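Local coordinates for TT1561 protein (Thermus thermophilus, PDB 1UF3), which is of unknown function but binds calcium ions and, as a member of the calcineurin-like metallophosphoesterase superfamily, probably acts as a phosphoesterase, at residues A[122-125]-A[129-132]; A[111-116]-A[134-139]; A[68-73]-A[78-83]; A[158-161]-A[165-168]. All blocks are in the same frame, centred on the assembly; numbering follows the deposited sequence.

Contacts 1, 2 and 3 touch one another, whereas contact 4 touches none of them. Strand 130-132 of contact 1 pairs with strand 108-118 of contact 2 through Tyr131 N to Glu116 O and Leu129 O to Glu116 N, probable hydrogen bonds; the contact centres are about 10 Å apart. Contact 3 joins both: Pro70 O meets Gly115 N and Pro72 O meets Leu129 N, also probably as hydrogen bonds. Glu125 of contact 1 belongs to a calcium site; the nearest side-chain atoms of Glu125 and of Arg139 in contact 2 are each about 4 Å from a bound calcium ion, too far for direct coordination. Contact 4 is a surface loop whose centre is about 17 Å from that of contact 2.

Contact 1. Residues A[122-125]-A[129-132]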
loop_
_atom_site.group_PDB
_atom_site.type_symbol
_atom_site.label_atom_id
_atom_site.label_comp_id
_atom_site.label_asym_id
_atom_site.label_seq_id
_atom_site.Cartn_x
_atom_site.Cartn_y
_atom_site.Cartn_z
ATOM N N GLU A 122 -4.476 -36.788 36.270
ATOM C CA GLU A 122 -5.459 -35.779 36.631
ATOM C C GLU A 122 -5.070 -34.419 36.093
ATOM O O GLU A 122 -3.891 -34.054 36.070
ATOM C CB GLU A 122 -5.600 -35.681 38.154
ATOM C CG GLU A 122 -6.411 -36.792 38.739
ATOM C CD GLU A 122 -7.824 -36.753 38.234
ATOM O OE1 GLU A 122 -8.383 -37.831 37.939
ATOM O OE2 GLU A 122 -8.372 -35.636 38.140
ATOM N N PRO A 123 -6.059 -33.661 35.620
ATOM C CA PRO A 123 -5.771 -32.328 35.098
ATOM C C PRO A 123 -5.286 -31.466 36.265
ATOM O O PRO A 123 -5.681 -31.696 37.408
ATOM C CB PRO A 123 -7.130 -31.856 34.580
ATOM C CG PRO A 123 -7.820 -33.132 34.191
ATOM C CD PRO A 123 -7.449 -34.066 35.332
ATOM N N GLU A 124 -4.435 -30.491 35.970
ATOM C CA GLU A 124 -3.908 -29.560 36.966
ATOM C C GLU A 124 -3.739 -28.195 36.291
ATOM O O GLU A 124 -3.223 -28.107 35.163
ATOM C CB GLU A 124 -2.548 -30.052 37.471
ATOM C CG GLU A 124 -1.785 -29.098 38.383
ATOM C CD GLU A 124 -2.494 -28.859 39.699
ATOM O OE1 GLU A 124 -3.166 -29.783 40.184
ATOM O OE2 GLU A 124 -2.375 -27.746 40.247
ATOM N N GLU A 125 -4.165 -27.129 36.967
ATOM C CA GLU A 125 -4.020 -25.779 36.411
ATOM C C GLU A 125 -3.482 -24.748 37.415
ATOM O O GLU A 125 -3.355 -23.560 37.091
ATOM C CB GLU A 125 -5.362 -25.285 35.840
ATOM C CG GLU A 125 -5.904 -26.154 34.700
ATOM C CD GLU A 125 -7.043 -25.476 33.960
ATOM O OE1 GLU A 125 -8.102 -25.234 34.587
ATOM O OE2 GLU A 125 -6.866 -25.189 32.749
ATOM N N LEU A 129 0.394 -26.574 34.466
ATOM C CA LEU A 129 -0.698 -26.779 33.511
ATOM C C LEU A 129 -0.449 -28.163 32.962
ATOM O O LEU A 129 0.531 -28.382 32.265
ATOM C CB LEU A 129 -0.670 -25.770 32.359
ATOM C CG LEU A 129 -0.751 -24.279 32.712
ATOM C CD1 LEU A 129 -1.034 -23.455 31.439
ATOM C CD2 LEU A 129 -1.837 -24.054 33.745
ATOM N N ARG A 130 -1.336 -29.100 33.248
ATOM C CA ARG A 130 -1.137 -30.452 32.760
ATOM C C ARG A 130 -2.483 -31.035 32.417
ATOM O O ARG A 130 -3.411 -30.990 33.232
ATOM C CB ARG A 130 -0.459 -31.320 33.850
ATOM C CG ARG A 130 -0.183 -32.756 33.429
ATOM C CD ARG A 130 0.451 -33.610 34.543
ATOM N NE ARG A 130 -0.502 -33.943 35.600
ATOM C CZ ARG A 130 -0.557 -33.352 36.797
ATOM N NH1 ARG A 130 0.298 -32.383 37.120
ATOM N NH2 ARG A 130 -1.485 -33.722 37.673
ATOM N N TYR A 131 -2.608 -31.588 31.220
ATOM C CA TYR A 131 -3.888 -32.182 30.863
ATOM C C TYR A 131 -3.705 -33.556 30.287
ATOM O O TYR A 131 -2.780 -33.793 29.513
ATOM C CB TYR A 131 -4.646 -31.339 29.814
ATOM C CG TYR A 131 -4.715 -29.855 30.114
ATOM C CD1 TYR A 131 -3.779 -28.970 29.584
ATOM C CD2 TYR A 131 -5.722 -29.337 30.926
ATOM C CE1 TYR A 131 -3.852 -27.600 29.853
ATOM C CE2 TYR A 131 -5.794 -27.969 31.201
ATOM C CZ TYR A 131 -4.866 -27.121 30.666
ATOM O OH TYR A 131 -4.931 -25.790 30.964
ATOM N N PRO A 132 -4.584 -34.486 30.661
ATOM C CA PRO A 132 -4.486 -35.842 30.125
ATOM C C PRO A 132 -4.961 -35.802 28.664
ATOM O O PRO A 132 -5.806 -34.970 28.299
ATOM C CB PRO A 132 -5.408 -36.640 31.035
ATOM C CG PRO A 132 -6.426 -35.615 31.486
ATOM C CD PRO A 132 -5.587 -34.402 31.740
HETATM O O HOH W 1 -2.407 -35.676 34.030
#
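Glu124 and Arg130 pair through two backbone hydrogen bonds, Glu124 N to Arg130 O (3.0 Å) and Arg130 N to Glu124 O (2.9 Å), which make a single antiparallel bridge. CA-H...O contacts flank it, from Pro123 CA to Arg130 O and from Leu129 CA to Glu124 O.

Among the polar side chains, Arg130 bends at its third torsion (chi3 72°), which brings NH2 back to Glu122 O in a weak bond of 2.9 Å. A water links the same carbonyl to NE, lying in the guanidinium plane at its edge. Glu124 CB covers one guanidinium face, 3.7 Å from NH1, while the Glu124 carboxylate turns to the backbone of His126 and Glu127. Tyr131 OH donates to the anti lone pair of Glu125 OE2 (2.7 Å), the carboxylate and ring planes 72° apart, and is also hydrogen-bonded to His98 NE2.

Pro123 CG rests 3.6 Å from Pro132 CD, the two side chains crossing at about a right angle.

The pairing closes a short hairpin-like loop onto strand 130-132. Glu125 packs beside Glu125 of the second subunit and belongs, with Glu99, to a calcium site of this protein, consistent with Tyr131 acting as a second-shell residue that positions the Glu125 carboxylate.

Contact 2. Residues A[111-116]-A[134-139]; sequences AGVGGE and WVAEYR
Val113 presents its two methyl groups to neighbouring turns of helix 133-140. With CG1 anti to the backbone N (chi1 179°), this branch lies against Ala136, its methyl 3.9 Å from Ala136 CB and only slightly farther from Ala136 CA. The other branch, CG2, reaches the next turn of the helix, where it stands 4.1 Å from Arg139 CB and 4.0 Å from Ala136 O. The valine thus spans one helical turn, and the small side chain of Ala136 lets the helix come near, with the Val113 and Ala136 CA atoms 6.2 Å apart.

Strand 130-132, this helix and strand 151-155 form a beta-alpha-beta crossover, and strand 108-118 pairs in parallel with both of those strands; the contact therefore seats the crossover helix on the sheet. Leu175 of helix 170-179 packs on Ala136 as well.

Arg139 crosses Val113 at about a right angle. Its CB points toward the strand, but the chain bends at its second torsion (chi2 -48°) and carries the guanidinium away to a salt bridge with Glu99; the arginine side chain comes within about 4 Å of a bound calcium ion, measured from its nearest atom. Tyr138, on another side of the helix, sends its OH to hydrogen bonds with Asn96 and Glu88 of the second subunit.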
loop_
_atom_site.group_PDB
_atom_site.type_symbol
_atom_site.label_atom_id
_atom_site.label_comp_id
_atom_site.label_asym_id
_atom_site.label_seq_id
_atom_site.Cartn_x
_atom_site.Cartn_y
_atom_site.Cartn_z
ATOM N N ALA A 111 -5.851 -23.251 16.133
ATOM C CA ALA A 111 -6.303 -23.755 17.417
ATOM C C ALA A 111 -5.138 -24.361 18.188
ATOM O O ALA A 111 -4.080 -24.664 17.617
ATOM C CB ALA A 111 -7.368 -24.807 17.219
ATOM N N GLY A 112 -5.342 -24.564 19.481
ATOM C CA GLY A 112 -4.274 -25.161 20.261
ATOM C C GLY A 112 -4.671 -25.749 21.596
ATOM O O GLY A 112 -5.818 -25.634 22.058
ATOM N N VAL A 113 -3.706 -26.442 22.187
ATOM C CA VAL A 113 -3.858 -27.011 23.510
ATOM C C VAL A 113 -2.447 -26.870 24.114
ATOM O O VAL A 113 -1.501 -27.560 23.700
ATOM C CB VAL A 113 -4.290 -28.474 23.482
ATOM C CG1 VAL A 113 -4.400 -28.983 24.901
ATOM C CG2 VAL A 113 -5.645 -28.626 22.784
ATOM N N GLY A 114 -2.315 -25.918 25.038
ATOM C CA GLY A 114 -1.048 -25.663 25.694
ATOM C C GLY A 114 -0.876 -26.515 26.947
ATOM O O GLY A 114 -1.650 -27.435 27.187
ATOM N N GLY A 115 0.136 -26.202 27.749
ATOM C CA GLY A 115 0.392 -26.974 28.954
ATOM C C GLY A 115 1.010 -28.307 28.576
ATOM O O GLY A 115 1.321 -28.551 27.410
ATOM N N GLU A 116 1.190 -29.184 29.548
ATOM C CA GLU A 116 1.747 -30.497 29.254
ATOM C C GLU A 116 0.624 -31.448 28.915
ATOM O O GLU A 116 -0.270 -31.632 29.721
ATOM C CB GLU A 116 2.471 -31.062 30.475
ATOM C CG GLU A 116 3.056 -32.453 30.247
ATOM C CD GLU A 116 3.479 -33.124 31.551
ATOM O OE1 GLU A 116 3.764 -32.405 32.531
ATOM O OE2 GLU A 116 3.524 -34.373 31.585
ATOM N N TRP A 134 -7.144 -37.278 26.848
ATOM C CA TRP A 134 -8.578 -37.172 26.585
ATOM C C TRP A 134 -9.091 -35.730 26.671
ATOM O O TRP A 134 -10.058 -35.379 25.986
ATOM C CB TRP A 134 -9.406 -38.060 27.521
ATOM C CG TRP A 134 -9.494 -37.615 28.971
ATOM C CD1 TRP A 134 -8.665 -37.986 29.999
ATOM C CD2 TRP A 134 -10.456 -36.712 29.541
ATOM N NE1 TRP A 134 -9.053 -37.368 31.173
ATOM C CE2 TRP A 134 -10.146 -36.583 30.920
ATOM C CE3 TRP A 134 -11.545 -35.996 29.023
ATOM C CZ2 TRP A 134 -10.888 -35.765 31.785
ATOM C CZ3 TRP A 134 -12.283 -35.177 29.888
ATOM C CH2 TRP A 134 -11.949 -35.072 31.254
ATOM N N VAL A 135 -8.455 -34.896 27.493
ATOM C CA VAL A 135 -8.898 -33.519 27.611
ATOM C C VAL A 135 -8.471 -32.760 26.354
ATOM O O VAL A 135 -9.249 -31.971 25.806
ATOM C CB VAL A 135 -8.333 -32.804 28.875
ATOM C CG1 VAL A 135 -8.551 -31.270 28.762
ATOM C CG2 VAL A 135 -9.057 -33.294 30.122
ATOM N N ALA A 136 -7.253 -33.012 25.881
ATOM C CA ALA A 136 -6.771 -32.337 24.682
ATOM C C ALA A 136 -7.645 -32.720 23.491
ATOM O O ALA A 136 -7.985 -31.867 22.669
ATOM C CB ALA A 136 -5.312 -32.696 24.399
ATOM N N GLU A 137 -7.998 -34.005 23.406
ATOM C CA GLU A 137 -8.836 -34.501 22.319
ATOM C C GLU A 137 -10.236 -33.902 22.418
ATOM O O GLU A 137 -10.841 -33.529 21.403
ATOM C CB GLU A 137 -8.922 -36.026 22.367
ATOM C CG GLU A 137 -10.061 -36.599 21.563
ATOM C CD GLU A 137 -10.106 -38.119 21.642
ATOM O OE1 GLU A 137 -11.153 -38.714 21.285
ATOM O OE2 GLU A 137 -9.084 -38.718 22.057
ATOM N N TYR A 138 -10.756 -33.815 23.640
ATOM C CA TYR A 138 -12.074 -33.236 23.830
ATOM C C TYR A 138 -12.081 -31.769 23.365
ATOM O O TYR A 138 -13.073 -31.304 22.816
ATOM C CB TYR A 138 -12.503 -33.331 25.305
ATOM C CG TYR A 138 -13.957 -32.944 25.543
ATOM C CD1 TYR A 138 -14.984 -33.863 25.337
ATOM C CD2 TYR A 138 -14.304 -31.641 25.939
ATOM C CE1 TYR A 138 -16.319 -33.511 25.516
ATOM C CE2 TYR A 138 -15.649 -31.274 26.119
ATOM C CZ TYR A 138 -16.643 -32.213 25.908
ATOM O OH TYR A 138 -17.969 -31.884 26.101
ATOM N N ARG A 139 -10.983 -31.041 23.580
ATOM C CA ARG A 139 -10.924 -29.645 23.161
ATOM C C ARG A 139 -10.944 -29.555 21.643
ATOM O O ARG A 139 -11.632 -28.722 21.069
ATOM C CB ARG A 139 -9.636 -28.932 23.622
ATOM C CG ARG A 139 -9.378 -28.842 25.121
ATOM C CD ARG A 139 -10.579 -28.360 25.909
ATOM N NE ARG A 139 -10.249 -28.244 27.326
ATOM C CZ ARG A 139 -11.136 -28.052 28.303
ATOM N NH1 ARG A 139 -12.435 -27.949 28.036
ATOM N NH2 ARG A 139 -10.723 -27.952 29.557
#

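Contact 3. Residues A[68-73]-A[78-83]; sequences YVPGPQ and WEYLRE
Pro70, just past the end of strand 66-69, comes closest in backbone to Tyr80 on helix 77-90, their CA atoms 7.6 Å apart, and no hydrogen bond joins the two segments. The distance is filled by the Tyr80 side chain, whose CG is anti to the backbone N (chi1 155°) and whose ring extends from the helix across the proline. Pro70 CB sits over the centre of that ring, 3.7 Å from the centroid and 7° off the normal, a CH-pi contact; CG lies over the same face. Pro70 CD is 3.6 Å from Tyr80 CZ and 3.4 Å from Tyr80 OH.

Strand 66-69, helix 77-90 and strand 94-96 form a beta-alpha-beta unit, and Tyr80 bridges all three, because its OH is hydrogen-bonded to Asn96. The Gly71-Asp74 loop probably corresponds to the GNH(D/E) motif of the superfamily, with proline and glutamine in place of the usual asparagine and histidine.

Tyr80 OH also meets the edge of the Tyr68 ring, in its plane and 3.6 Å from CD2. Tyr68 CG lies between its backbone N and carbonyl carbon (chi1 36°), which turns the ring edge toward the Tyr80 hydroxyl, and the Tyr68 hydroxyl is itself hydrogen-bonded to Glu88. Replacing Tyr80 by alanine removes ring and hydroxyl, which is likely to open a gap over Pro70 and leave Asn96 OD1 without this partner. Beyond the two segments, Pro70 packs on His98 and on Leu129, just before strand 130-132.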
loop_
_atom_site.group_PDB
_atom_site.type_symbol
_atom_site.label_atom_id
_atom_site.label_comp_id
_atom_site.label_asym_id
_atom_site.label_seq_id
_atom_site.Cartn_x
_atom_site.Cartn_y
_atom_site.Cartn_z
ATOM N N TYR A 68 -1.058 -17.761 20.442
ATOM C CA TYR A 68 -0.162 -18.354 21.415
ATOM C C TYR A 68 -0.885 -19.312 22.336
ATOM O O TYR A 68 -2.125 -19.290 22.436
ATOM C CB TYR A 68 0.565 -17.245 22.230
ATOM C CG TYR A 68 -0.275 -16.010 22.547
ATOM C CD1 TYR A 68 -0.133 -14.827 21.805
ATOM C CD2 TYR A 68 -1.251 -16.042 23.547
ATOM C CE1 TYR A 68 -0.969 -13.691 22.054
ATOM C CE2 TYR A 68 -2.087 -14.923 23.800
ATOM C CZ TYR A 68 -1.941 -13.765 23.046
ATOM O OH TYR A 68 -2.830 -12.726 23.237
ATOM N N VAL A 69 -0.115 -20.214 22.950
ATOM C CA VAL A 69 -0.657 -21.150 23.926
ATOM C C VAL A 69 0.343 -21.127 25.096
ATOM O O VAL A 69 1.532 -20.828 24.923
ATOM C CB VAL A 69 -0.822 -22.585 23.378
ATOM C CG1 VAL A 69 -1.747 -22.574 22.173
ATOM C CG2 VAL A 69 0.522 -23.181 23.030
ATOM N N PRO A 70 -0.137 -21.412 26.303
ATOM C CA PRO A 70 0.751 -21.400 27.468
ATOM C C PRO A 70 1.546 -22.703 27.599
ATOM O O PRO A 70 1.221 -23.716 26.956
ATOM C CB PRO A 70 -0.225 -21.194 28.614
ATOM C CG PRO A 70 -1.405 -22.049 28.169
ATOM C CD PRO A 70 -1.527 -21.758 26.683
ATOM N N GLY A 71 2.590 -22.668 28.427
ATOM C CA GLY A 71 3.403 -23.856 28.655
ATOM C C GLY A 71 3.092 -24.485 30.004
ATOM O O GLY A 71 2.227 -23.993 30.741
ATOM N N PRO A 72 3.779 -25.582 30.365
ATOM C CA PRO A 72 3.524 -26.238 31.653
ATOM C C PRO A 72 3.764 -25.334 32.878
ATOM O O PRO A 72 3.169 -25.537 33.915
ATOM C CB PRO A 72 4.471 -27.451 31.626
ATOM C CG PRO A 72 4.654 -27.705 30.118
ATOM C CD PRO A 72 4.784 -26.318 29.578
ATOM N N GLN A 73 4.620 -24.334 32.746
ATOM C CA GLN A 73 4.905 -23.431 33.858
ATOM C C GLN A 73 4.054 -22.130 33.968
ATOM O O GLN A 73 4.208 -21.361 34.923
ATOM C CB GLN A 73 6.390 -23.068 33.832
ATOM C CG GLN A 73 7.312 -24.213 34.249
ATOM C CD GLN A 73 8.764 -23.771 34.326
ATOM O OE1 GLN A 73 9.070 -22.761 34.954
ATOM N NE2 GLN A 73 9.660 -24.520 33.681
ATOM N N TRP A 78 -5.378 -18.989 35.411
ATOM C CA TRP A 78 -6.123 -17.740 35.423
ATOM C C TRP A 78 -5.328 -16.457 35.317
ATOM O O TRP A 78 -5.883 -15.433 34.889
ATOM C CB TRP A 78 -7.043 -17.709 36.652
ATOM C CG TRP A 78 -7.911 -18.952 36.766
ATOM C CD1 TRP A 78 -7.892 -19.862 37.778
ATOM C CD2 TRP A 78 -8.944 -19.390 35.855
ATOM N NE1 TRP A 78 -8.839 -20.834 37.562
ATOM C CE2 TRP A 78 -9.499 -20.570 36.392
ATOM C CE3 TRP A 78 -9.452 -18.891 34.646
ATOM C CZ2 TRP A 78 -10.540 -21.273 35.766
ATOM C CZ3 TRP A 78 -10.499 -19.593 34.014
ATOM C CH2 TRP A 78 -11.027 -20.770 34.579
ATOM N N GLU A 79 -4.047 -16.480 35.687
ATOM C CA GLU A 79 -3.232 -15.271 35.572
ATOM C C GLU A 79 -2.882 -15.033 34.105
ATOM O O GLU A 79 -3.031 -13.914 33.579
ATOM C CB GLU A 79 -1.945 -15.376 36.407
ATOM C CG GLU A 79 -2.220 -15.533 37.899
ATOM C CD GLU A 79 -1.044 -15.124 38.795
ATOM O OE1 GLU A 79 -1.286 -14.998 40.008
ATOM O OE2 GLU A 79 0.098 -14.928 38.310
ATOM N N TYR A 80 -2.387 -16.082 33.453
ATOM C CA TYR A 80 -2.072 -16.012 32.022
ATOM C C TYR A 80 -3.376 -15.599 31.311
ATOM O O TYR A 80 -3.392 -14.646 30.541
ATOM C CB TYR A 80 -1.619 -17.398 31.508
ATOM C CG TYR A 80 -1.827 -17.673 30.002
ATOM C CD1 TYR A 80 -0.909 -17.217 29.052
ATOM C CD2 TYR A 80 -2.930 -18.400 29.548
ATOM C CE1 TYR A 80 -1.077 -17.481 27.683
ATOM C CE2 TYR A 80 -3.109 -18.675 28.170
ATOM C CZ TYR A 80 -2.178 -18.216 27.249
ATOM O OH TYR A 80 -2.306 -18.512 25.896
ATOM N N LEU A 81 -4.465 -16.306 31.609
ATOM C CA LEU A 81 -5.753 -16.042 30.965
ATOM C C LEU A 81 -6.291 -14.609 31.134
ATOM O O LEU A 81 -6.802 -14.011 30.175
ATOM C CB LEU A 81 -6.811 -17.034 31.456
ATOM C CG LEU A 81 -8.034 -17.166 30.523
ATOM C CD1 LEU A 81 -7.578 -17.851 29.214
ATOM C CD2 LEU A 81 -9.149 -17.988 31.167
ATOM N N ARG A 82 -6.178 -14.046 32.333
ATOM C CA ARG A 82 -6.689 -12.698 32.542
ATOM C C ARG A 82 -5.943 -11.641 31.780
ATOM O O ARG A 82 -6.553 -10.712 31.221
ATOM C CB ARG A 82 -6.682 -12.308 34.017
ATOM C CG ARG A 82 -7.436 -10.983 34.249
ATOM C CD ARG A 82 -8.105 -10.944 35.609
ATOM N NE ARG A 82 -9.095 -9.870 35.673
ATOM C CZ ARG A 82 -9.710 -9.477 36.784
ATOM N NH1 ARG A 82 -9.445 -10.063 37.945
ATOM N NH2 ARG A 82 -10.602 -8.501 36.730
ATOM N N GLU A 83 -4.618 -11.764 31.774
ATOM C CA GLU A 83 -3.781 -10.807 31.091
ATOM C C GLU A 83 -3.899 -10.941 29.569
ATOM O O GLU A 83 -3.699 -9.964 28.844
ATOM C CB GLU A 83 -2.323 -10.956 31.551
ATOM C CG GLU A 83 -2.129 -10.617 33.037
ATOM C CD GLU A 83 -2.572 -9.195 33.368
ATOM O OE1 GLU A 83 -3.023 -8.959 34.510
ATOM O OE2 GLU A 83 -2.461 -8.307 32.493
#

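Contact 4. Residues A[158-161]-A[165-168]; sequences MPYH and NEQG
Asn165 O is gripped by two backbone amides, His161 N at 3.2 Å and Gly168 N at 2.8 Å, which reach it from opposite faces of its carbonyl plane. The His161 bond is nearly straight, 167° at the hydrogen, although the donor stands well out of that plane. A return bond from Asn165 N to His161 O (2.8 Å) completes a single antiparallel bridge.

The Gly168 bond closes a type I beta turn over residues 165-168, and within it Asn165 OD1 accepts from Gln167 N at 2.7 Å, an Asx turn. Together these fold the loop between strand 151-155 and helix 170-179 back upon itself, away from the calcium sites. Gly168 lies where a CB would clash with Pro159 O. The His161 ring is hydrogen-bonded within the loop, ND1 to the amides of Gly163 and Leu164, and beyond it, NE2 to Met195 O.

Tyr160 and Glu166 run side by side, their ring and carboxylate planes 69° apart. The Glu166 chain bends at its second torsion (chi2 75°), which brings the carboxylate back beside the Tyr160 hydroxyl. Tyr160 OH donates to Glu166 OE2 (3.2 Å) from above the carboxylate plane, while Glu166 O lies in the ring plane at the edge, 3.2 Å from Tyr160 CE1. His170 stacks on the Tyr160 ring. A valine at Tyr160 would lack the hydroxyl and ring, and is likely to leave the Glu166 carboxylate freer to turn and His170 without its stacking partner. On another side of the turn, the selenomethionine Met158 lays its methyl CE 3.6 Å from Asn165 CB.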
loop_
_atom_site.group_PDB
_atom_site.type_symbol
_atom_site.label_atom_id
_atom_site.label_comp_id
_atom_site.label_asym_id
_atom_site.label_seq_id
_atom_site.Cartn_x
_atom_site.Cartn_y
_atom_site.Cartn_z
HETATM N N MSE A 158 5.517 -32.112 22.355
HETATM C CA MSE A 158 5.942 -32.655 21.063
HETATM C C MSE A 158 5.335 -34.012 20.766
HETATM O O MSE A 158 5.158 -34.835 21.665
HETATM C CB MSE A 158 7.451 -32.833 21.027
HETATM C CG MSE A 158 8.248 -31.592 20.870
HETATM SE SE MSE A 158 9.985 -32.071 20.151
HETATM C CE MSE A 158 9.395 -32.937 18.536
ATOM N N PRO A 159 5.012 -34.274 19.492
ATOM C CA PRO A 159 4.437 -35.577 19.147
ATOM C C PRO A 159 5.568 -36.600 18.973
ATOM O O PRO A 159 6.715 -36.241 18.718
ATOM C CB PRO A 159 3.729 -35.299 17.830
ATOM C CG PRO A 159 4.648 -34.300 17.192
ATOM C CD PRO A 159 4.950 -33.359 18.340
ATOM N N TYR A 160 5.245 -37.871 19.143
ATOM C CA TYR A 160 6.235 -38.915 18.958
ATOM C C TYR A 160 6.524 -38.942 17.468
ATOM O O TYR A 160 5.588 -38.994 16.663
ATOM C CB TYR A 160 5.662 -40.255 19.362
ATOM C CG TYR A 160 6.481 -41.398 18.830
ATOM C CD1 TYR A 160 7.645 -41.797 19.484
ATOM C CD2 TYR A 160 6.095 -42.079 17.673
ATOM C CE1 TYR A 160 8.413 -42.859 19.011
ATOM C CE2 TYR A 160 6.858 -43.148 17.180
ATOM C CZ TYR A 160 8.018 -43.533 17.861
ATOM O OH TYR A 160 8.784 -44.589 17.411
ATOM N N HIS A 161 7.804 -38.915 17.107
ATOM C CA HIS A 161 8.222 -38.917 15.708
ATOM C C HIS A 161 9.681 -39.352 15.663
ATOM O O HIS A 161 10.557 -38.670 16.203
ATOM C CB HIS A 161 8.096 -37.508 15.112
ATOM C CG HIS A 161 8.316 -37.449 13.630
ATOM N ND1 HIS A 161 9.561 -37.563 13.054
ATOM C CD2 HIS A 161 7.440 -37.314 12.604
ATOM C CE1 HIS A 161 9.447 -37.505 11.739
ATOM N NE2 HIS A 161 8.170 -37.355 11.439
ATOM N N ASN A 165 11.506 -36.526 17.712
ATOM C CA ASN A 165 11.654 -36.894 19.116
ATOM C C ASN A 165 11.061 -38.268 19.417
ATOM O O ASN A 165 9.842 -38.420 19.587
ATOM C CB ASN A 165 10.990 -35.839 20.015
ATOM C CG ASN A 165 11.181 -36.128 21.501
ATOM O OD1 ASN A 165 11.611 -37.216 21.892
ATOM N ND2 ASN A 165 10.845 -35.154 22.335
ATOM N N GLU A 166 11.961 -39.248 19.497
ATOM C CA GLU A 166 11.664 -40.651 19.774
ATOM C C GLU A 166 10.963 -40.836 21.120
ATOM O O GLU A 166 10.366 -41.882 21.379
ATOM C CB GLU A 166 12.992 -41.440 19.750
ATOM C CG GLU A 166 12.923 -42.898 20.192
ATOM C CD GLU A 166 12.305 -43.808 19.144
ATOM O OE1 GLU A 166 12.857 -43.892 18.020
ATOM O OE2 GLU A 166 11.270 -44.447 19.447
ATOM N N GLN A 167 11.041 -39.819 21.975
ATOM C CA GLN A 167 10.400 -39.871 23.295
ATOM C C GLN A 167 9.179 -38.939 23.356
ATOM O O GLN A 167 8.702 -38.580 24.440
ATOM C CB GLN A 167 11.401 -39.488 24.398
ATOM C CG GLN A 167 12.663 -40.373 24.461
ATOM C CD GLN A 167 12.352 -41.873 24.523
ATOM O OE1 GLN A 167 11.676 -42.350 25.441
ATOM N NE2 GLN A 167 12.846 -42.618 23.539
ATOM N N GLY A 168 8.678 -38.556 22.182
ATOM C CA GLY A 168 7.522 -37.677 22.116
ATOM C C GLY A 168 6.233 -38.399 22.448
ATOM O O GLY A 168 6.207 -39.618 22.617
#